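Local coordinates for FACT-Spt16 (Cicer arietinum, PDB 5CE6), which forms the N-terminal domain of the SPT16 subunit of the FACT histone chaperone complex and probably contributes to binding histones H3-H4, at residues Glu337-Ile340 and Gly341-Pro345; Ile433-Lys437 and Asp438-Val442. All blocks are in the same frame, centred on the assembly; numbering follows the deposited sequence.

Interaction 1 of 2, residues Glu337-Ile340 and Gly341-Pro345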
ATOM      1  N   GLU A 337     -14.600  13.882   0.376  1.00 12.31           N
ATOM      2  CA  GLU A 337     -13.997  15.186   0.095  1.00 15.32           C
ATOM      3  C   GLU A 337     -13.581  15.878   1.389  1.00 16.08           C
ATOM      4  O   GLU A 337     -12.598  16.623   1.409  1.00 14.32           O
ATOM      5  CB  GLU A 337     -14.971  16.092  -0.661  1.00 17.90           C
ATOM      6  CG  GLU A 337     -15.273  15.668  -2.092  1.00 20.24           C
ATOM      7  CD  GLU A 337     -16.492  16.395  -2.668  1.00 27.68           C
ATOM      8  OE1 GLU A 337     -17.381  16.821  -1.891  1.00 32.40           O
ATOM      9  OE2 GLU A 337     -16.561  16.538  -3.903  1.00 23.23           O
ATOM     10  N   ALA A 338     -14.334  15.642   2.463  1.00 14.52           N
ATOM     11  CA  ALA A 338     -14.022  16.247   3.758  1.00 12.70           C
ATOM     12  C   ALA A 338     -12.744  15.657   4.350  1.00 12.50           C
ATOM     13  O   ALA A 338     -11.953  16.371   4.975  1.00 14.98           O
ATOM     14  CB  ALA A 338     -15.202  16.108   4.740  1.00 15.52           C
ATOM     15  N   VAL A 339     -12.542  14.352   4.163  1.00 13.36           N
ATOM     16  CA  VAL A 339     -11.290  13.742   4.587  1.00 10.36           C
ATOM     17  C   VAL A 339     -10.138  14.363   3.822  1.00 15.70           C
ATOM     18  O   VAL A 339      -9.133  14.765   4.416  1.00 14.15           O
ATOM     19  CB  VAL A 339     -11.288  12.217   4.376  1.00 10.56           C
ATOM     20  CG1 VAL A 339      -9.948  11.626   4.782  1.00 13.18           C
ATOM     21  CG2 VAL A 339     -12.395  11.589   5.203  1.00 10.44           C
ATOM     22  N   ILE A 340     -10.285  14.436   2.505  1.00 10.64           N
ATOM     23  CA  ILE A 340      -9.215  14.980   1.660  1.00 11.43           C
ATOM     24  C   ILE A 340      -8.891  16.415   2.060  1.00 16.37           C
ATOM     25  O   ILE A 340      -7.715  16.800   2.173  1.00 14.06           O
ATOM     26  CB  ILE A 340      -9.606  14.896   0.171  1.00 10.81           C
ATOM     27  CG1 ILE A 340      -9.680  13.423  -0.258  1.00 10.00           C
ATOM     28  CG2 ILE A 340      -8.613  15.657  -0.687  1.00 16.40           C
ATOM     29  CD1 ILE A 340     -10.244  13.222  -1.663  1.00 10.36           C
ATOM     30  N   GLY A 341      -9.937  17.201   2.297  1.00 13.26           N
ATOM     31  CA  GLY A 341      -9.764  18.592   2.673  1.00 17.63           C
ATOM     32  C   GLY A 341      -9.134  18.776   4.038  1.00 17.45           C
ATOM     33  O   GLY A 341      -8.613  19.850   4.342  1.00 25.48           O
ATOM     34  N   SER A 342      -9.187  17.739   4.867  1.00 13.09           N
ATOM     35  CA  SER A 342      -8.628  17.810   6.213  1.00 14.55           C
ATOM     36  C   SER A 342      -7.209  17.274   6.292  1.00 15.84           C
ATOM     37  O   SER A 342      -6.542  17.432   7.313  1.00 18.77           O
ATOM     38  CB  SER A 342      -9.515  17.059   7.210  1.00 19.85           C
ATOM     39  OG  SER A 342     -10.773  17.684   7.353  1.00 25.06           O
ATOM     40  N   LEU A 343      -6.747  16.625   5.228  1.00 14.57           N
ATOM     41  CA  LEU A 343      -5.384  16.094   5.218  1.00 11.48           C
ATOM     42  C   LEU A 343      -4.398  17.187   4.810  1.00 18.29           C
ATOM     43  O   LEU A 343      -4.041  17.326   3.640  1.00 16.54           O
ATOM     44  CB  LEU A 343      -5.274  14.869   4.308  1.00 11.47           C
ATOM     45  CG  LEU A 343      -5.984  13.649   4.889  1.00 12.97           C
ATOM     46  CD1 LEU A 343      -6.102  12.553   3.847  1.00 17.33           C
ATOM     47  CD2 LEU A 343      -5.249  13.128   6.126  1.00 15.52           C
ATOM     48  N   LYS A 344      -3.999  17.987   5.795  1.00 15.58           N
ATOM     49  CA  LYS A 344      -3.124  19.129   5.578  1.00 14.96           C
ATOM     50  C   LYS A 344      -2.049  19.059   6.636  1.00 15.88           C
ATOM     51  O   LYS A 344      -2.310  18.583   7.741  1.00 16.61           O
ATOM     52  CB  LYS A 344      -3.900  20.440   5.742  1.00 17.97           C
ATOM     53  CG  LYS A 344      -5.060  20.629   4.781  1.00 27.74           C
ATOM     54  CD  LYS A 344      -4.572  20.935   3.377  1.00 34.78           C
ATOM     55  CE  LYS A 344      -5.728  20.975   2.382  1.00 40.60           C
ATOM     56  NZ  LYS A 344      -6.794  21.926   2.804  1.00 42.03           N
ATOM     57  N   PRO A 345      -0.830  19.524   6.308  1.00 18.06           N
ATOM     58  CA  PRO A 345       0.258  19.459   7.291  1.00 17.22           C
ATOM     59  C   PRO A 345      -0.139  20.070   8.637  1.00 15.13           C
ATOM     60  O   PRO A 345      -0.686  21.174   8.692  1.00 20.00           O
ATOM     61  CB  PRO A 345       1.373  20.270   6.624  1.00 18.35           C
ATOM     62  CG  PRO A 345       1.137  20.044   5.148  1.00 21.03           C
ATOM     63  CD  PRO A 345      -0.369  20.058   5.011  1.00 20.61           C
TER
HETATM   64  O   HOH W   1     -12.336  18.880   5.574  1.00 32.66           O
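With CG1 of Val339 set opposite its own backbone N (chi1 178°) and CG of Leu343 turned away from its carbonyl carbon (chi1 -71°), these two side chains, one helical turn apart, run alongside each other in the same direction. CG1 of Val339 lies 4.1 Å from CD1 of Leu343, and Leu343 CG rests 3.4 Å from Val339 O. Over the same residues the backbone changes its hydrogen-bonding pattern as the helix ends. Gly341 N still gives a regular bond to Glu337 O four residues back, at 2.9 Å. One step on, Ser342 N bonds Val339 O at 3.0 Å, and Leu343 N bonds Ile340 O at 3.2 Å; both donors sit above the carbonyl planes, while the four-residue bonds still open to them are weak. Ser342 OG approaches Ala338 O, and a water that donates to that oxygen over 2.6 Å also bonds the hydroxyl. Past this point the chain bends in an inverse gamma turn centred on Leu343, and the folded-back Lys344 places NZ 3.2 Å from Gly341 O, a bond that puts a positive charge where the helix end is likely to welcome it. Ala338, Val339, Ser342 and Leu343 pack on helix 349-363; Val339, Ile340 and Leu343 also meet Val406 of strand 403-414, and Leu343 reaches strand 424-435, so this helix end is wedged between a helix and the antiparallel sheet.

Interaction 2 of 2, residues Ile433-Lys437 and Asp438-Val442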
ATOM      1  N   ILE A 433      -3.806  10.722  -2.967  1.00  8.13           N
ATOM      2  CA  ILE A 433      -3.529  12.154  -2.799  1.00 12.35           C
ATOM      3  C   ILE A 433      -2.103  12.377  -2.307  1.00  9.28           C
ATOM      4  O   ILE A 433      -1.556  11.542  -1.581  1.00 11.41           O
ATOM      5  CB  ILE A 433      -4.536  12.841  -1.865  1.00 19.56           C
ATOM      6  CG1 ILE A 433      -4.277  12.466  -0.413  1.00 17.81           C
ATOM      7  CG2 ILE A 433      -5.992  12.526  -2.271  1.00 18.50           C
ATOM      8  CD1 ILE A 433      -5.113  13.291   0.547  1.00 26.63           C
ATOM      9  N   ILE A 434      -1.509  13.498  -2.714  1.00  9.12           N
ATOM     10  CA  ILE A 434      -0.140  13.822  -2.322  1.00 12.47           C
ATOM     11  C   ILE A 434      -0.194  15.055  -1.444  1.00  9.95           C
ATOM     12  O   ILE A 434      -0.820  16.041  -1.807  1.00 12.28           O
ATOM     13  CB  ILE A 434       0.739  14.157  -3.542  1.00 19.07           C
ATOM     14  CG1 ILE A 434       0.606  13.075  -4.612  1.00 23.23           C
ATOM     15  CG2 ILE A 434       2.203  14.354  -3.116  1.00 15.52           C
ATOM     16  CD1 ILE A 434       1.398  11.861  -4.337  1.00 24.90           C
ATOM     17  N   ILE A 435       0.439  15.001  -0.275  1.00 10.57           N
ATOM     18  CA  ILE A 435       0.422  16.158   0.615  1.00 10.66           C
ATOM     19  C   ILE A 435       1.618  17.028   0.306  1.00 12.76           C
ATOM     20  O   ILE A 435       2.746  16.665   0.609  1.00 16.87           O
ATOM     21  CB  ILE A 435       0.505  15.781   2.109  1.00 14.15           C
ATOM     22  CG1 ILE A 435      -0.566  14.742   2.469  1.00 11.10           C
ATOM     23  CG2 ILE A 435       0.392  17.051   2.978  1.00 19.48           C
ATOM     24  CD1 ILE A 435      -1.998  15.130   2.084  1.00 12.14           C
ATOM     25  N   ASN A 436       1.374  18.175  -0.308  1.00 14.60           N
ATOM     26  CA  ASN A 436       2.452  19.142  -0.471  1.00 23.21           C
ATOM     27  C   ASN A 436       2.310  20.223   0.589  1.00 22.71           C
ATOM     28  O   ASN A 436       1.291  20.295   1.278  1.00 26.62           O
ATOM     29  CB  ASN A 436       2.453  19.732  -1.882  1.00 29.73           C
ATOM     30  CG  ASN A 436       2.634  18.670  -2.958  1.00 26.75           C
ATOM     31  OD1 ASN A 436       3.597  17.913  -2.940  1.00 27.37           O
ATOM     32  ND2 ASN A 436       1.688  18.602  -3.890  1.00 30.75           N
ATOM     33  N   LYS A 437       3.329  21.067   0.717  1.00 26.70           N
ATOM     34  CA  LYS A 437       3.330  22.099   1.746  1.00 26.64           C
ATOM     35  C   LYS A 437       2.154  23.058   1.592  1.00 30.06           C
ATOM     36  O   LYS A 437       1.511  23.439   2.575  1.00 32.92           O
ATOM     37  CB  LYS A 437       4.649  22.875   1.702  1.00 33.64           C
ATOM     38  CG  LYS A 437       4.729  24.019   2.686  1.00 41.02           C
ATOM     39  CD  LYS A 437       6.167  24.232   3.137  1.00 45.85           C
ATOM     40  CE  LYS A 437       6.583  25.672   2.954  1.00 54.09           C
ATOM     41  NZ  LYS A 437       5.531  26.582   3.481  1.00 52.33           N
ATOM     42  N   ASP A 438       1.856  23.416   0.347  1.00 29.29           N
ATOM     43  CA  ASP A 438       0.905  24.474   0.054  1.00 35.52           C
ATOM     44  C   ASP A 438      -0.436  23.995  -0.501  1.00 34.39           C
ATOM     45  O   ASP A 438      -1.397  24.762  -0.561  1.00 39.55           O
ATOM     46  CB  ASP A 438       1.539  25.448  -0.937  1.00 43.94           C
ATOM     47  CG  ASP A 438       2.101  24.744  -2.158  1.00 49.02           C
ATOM     48  OD1 ASP A 438       2.532  23.573  -2.035  1.00 41.02           O
ATOM     49  OD2 ASP A 438       2.108  25.364  -3.243  1.00 56.52           O
ATOM     50  N   LYS A 439      -0.502  22.735  -0.923  1.00 31.32           N
ATOM     51  CA  LYS A 439      -1.740  22.193  -1.468  1.00 22.49           C
ATOM     52  C   LYS A 439      -1.738  20.675  -1.431  1.00 20.58           C
ATOM     53  O   LYS A 439      -0.689  20.040  -1.373  1.00 24.80           O
ATOM     54  CB  LYS A 439      -1.971  22.673  -2.905  1.00 34.44           C
ATOM     55  CG  LYS A 439      -1.073  22.003  -3.935  1.00 43.68           C
ATOM     56  CD  LYS A 439      -1.270  22.606  -5.321  1.00 50.97           C
ATOM     57  CE  LYS A 439      -0.095  22.292  -6.241  1.00 56.07           C
ATOM     58  NZ  LYS A 439      -0.010  20.862  -6.643  1.00 57.65           N
ATOM     59  N   THR A 440      -2.934  20.110  -1.466  1.00 19.17           N
ATOM     60  CA  THR A 440      -3.089  18.670  -1.482  1.00 21.65           C
ATOM     61  C   THR A 440      -3.533  18.264  -2.878  1.00 26.99           C
ATOM     62  O   THR A 440      -4.569  18.719  -3.355  1.00 32.37           O
ATOM     63  CB  THR A 440      -4.098  18.249  -0.419  1.00 17.87           C
ATOM     64  OG1 THR A 440      -3.526  18.484   0.877  1.00 26.96           O
ATOM     65  CG2 THR A 440      -4.468  16.766  -0.563  1.00 21.58           C
ATOM     66  N   ASP A 441      -2.730  17.428  -3.531  1.00 19.39           N
ATOM     67  CA  ASP A 441      -2.957  17.048  -4.923  1.00 15.64           C
ATOM     68  C   ASP A 441      -3.711  15.736  -5.012  1.00 16.42           C
ATOM     69  O   ASP A 441      -3.232  14.721  -4.521  1.00 15.61           O
ATOM     70  CB  ASP A 441      -1.627  16.887  -5.664  1.00 22.06           C
ATOM     71  CG  ASP A 441      -0.849  18.174  -5.756  1.00 44.46           C
ATOM     72  OD1 ASP A 441      -1.470  19.251  -5.636  1.00 50.61           O
ATOM     73  OD2 ASP A 441       0.384  18.110  -5.957  1.00 47.52           O
ATOM     74  N   VAL A 442      -4.881  15.745  -5.644  1.00 14.61           N
ATOM     75  CA  VAL A 442      -5.593  14.486  -5.878  1.00 11.10           C
ATOM     76  C   VAL A 442      -5.114  13.992  -7.234  1.00 14.30           C
ATOM     77  O   VAL A 442      -5.512  14.525  -8.262  1.00 18.34           O
ATOM     78  CB  VAL A 442      -7.108  14.669  -5.905  1.00 15.09           C
ATOM     79  CG1 VAL A 442      -7.797  13.318  -6.168  1.00 16.65           C
ATOM     80  CG2 VAL A 442      -7.594  15.236  -4.580  1.00 18.86           C
TER
HETATM   81  O   HOH W   2      -1.613  20.235   1.732  1.00 28.25           O
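A beta hairpin joins strand 424-435 to strand 440-442, with Ile434 facing Asp441 as its hydrogen-bonded antiparallel pair; the short segments run at 165° to each other. Ile434 N donates to Asp441 O at 2.8 Å and Asp441 N returns the bond to Ile434 O at 2.9 Å, each donor lying in the carbonyl plane. Nearer the turn, Asn436 N bonds Lys439 O at 3.0 Å, but the reverse bond is missing: Lys439 N is buried without a partner in the model, and Asn436 O accepts instead from a water that also bonds Thr440 OG1, whose hydroxyl has a further partner in Leu343 O. The polar ends gather around Asp441. Asn436 ND2 comes to 2.5 Å from Asp441 OD2, the amide and carboxylate planes 61° apart, while Lys439 NZ makes a salt bridge to the other oxygen, OD1, at a modelled length too short to be taken literally. A leucine in place of Asn436 would probably leave Asp441 OD2 without its amide neighbour, with Lys439 alone of the two beside the carboxylate. Ile433, Ile435, Thr440 and Val442 lie on the face of the sheet away from Ile434 and Asp441. There Ile433, its CG1 lying between backbone N and carbonyl carbon (chi1 74°), extends CD1 to 3.7 Å from Thr440 CG2, and its CG2 branch meets Val442 CG2 at 3.9 Å. Tight reversal through Lys437 and Asp438, whose backbone angles fit a type I turn, is typical of a short beta hairpin, here adding an outermost strand to a four-stranded antiparallel sheet.

In the fold
Interaction 1 closes well before interaction 2 opens along the chain, yet their centres lie about 9 Å apart, on the same side of the chain's centre. The first is the C-terminal end of helix 323-342 and the second a hairpin at the edge of the antiparallel sheet of strands 376-378, 403-414, 424-435 and 440-442. They touch directly: Leu343 O lies 3.0 Å from Thr440 OG1, a probable hydrogen bond, and Leu343 CD1 packs 3.5 Å from Ile433 CD1. The pair thus illustrates how a helix end can be fastened to a sheet by a probable polar link and several apolar contacts, within the part of the protein related to M24 metallopeptidases.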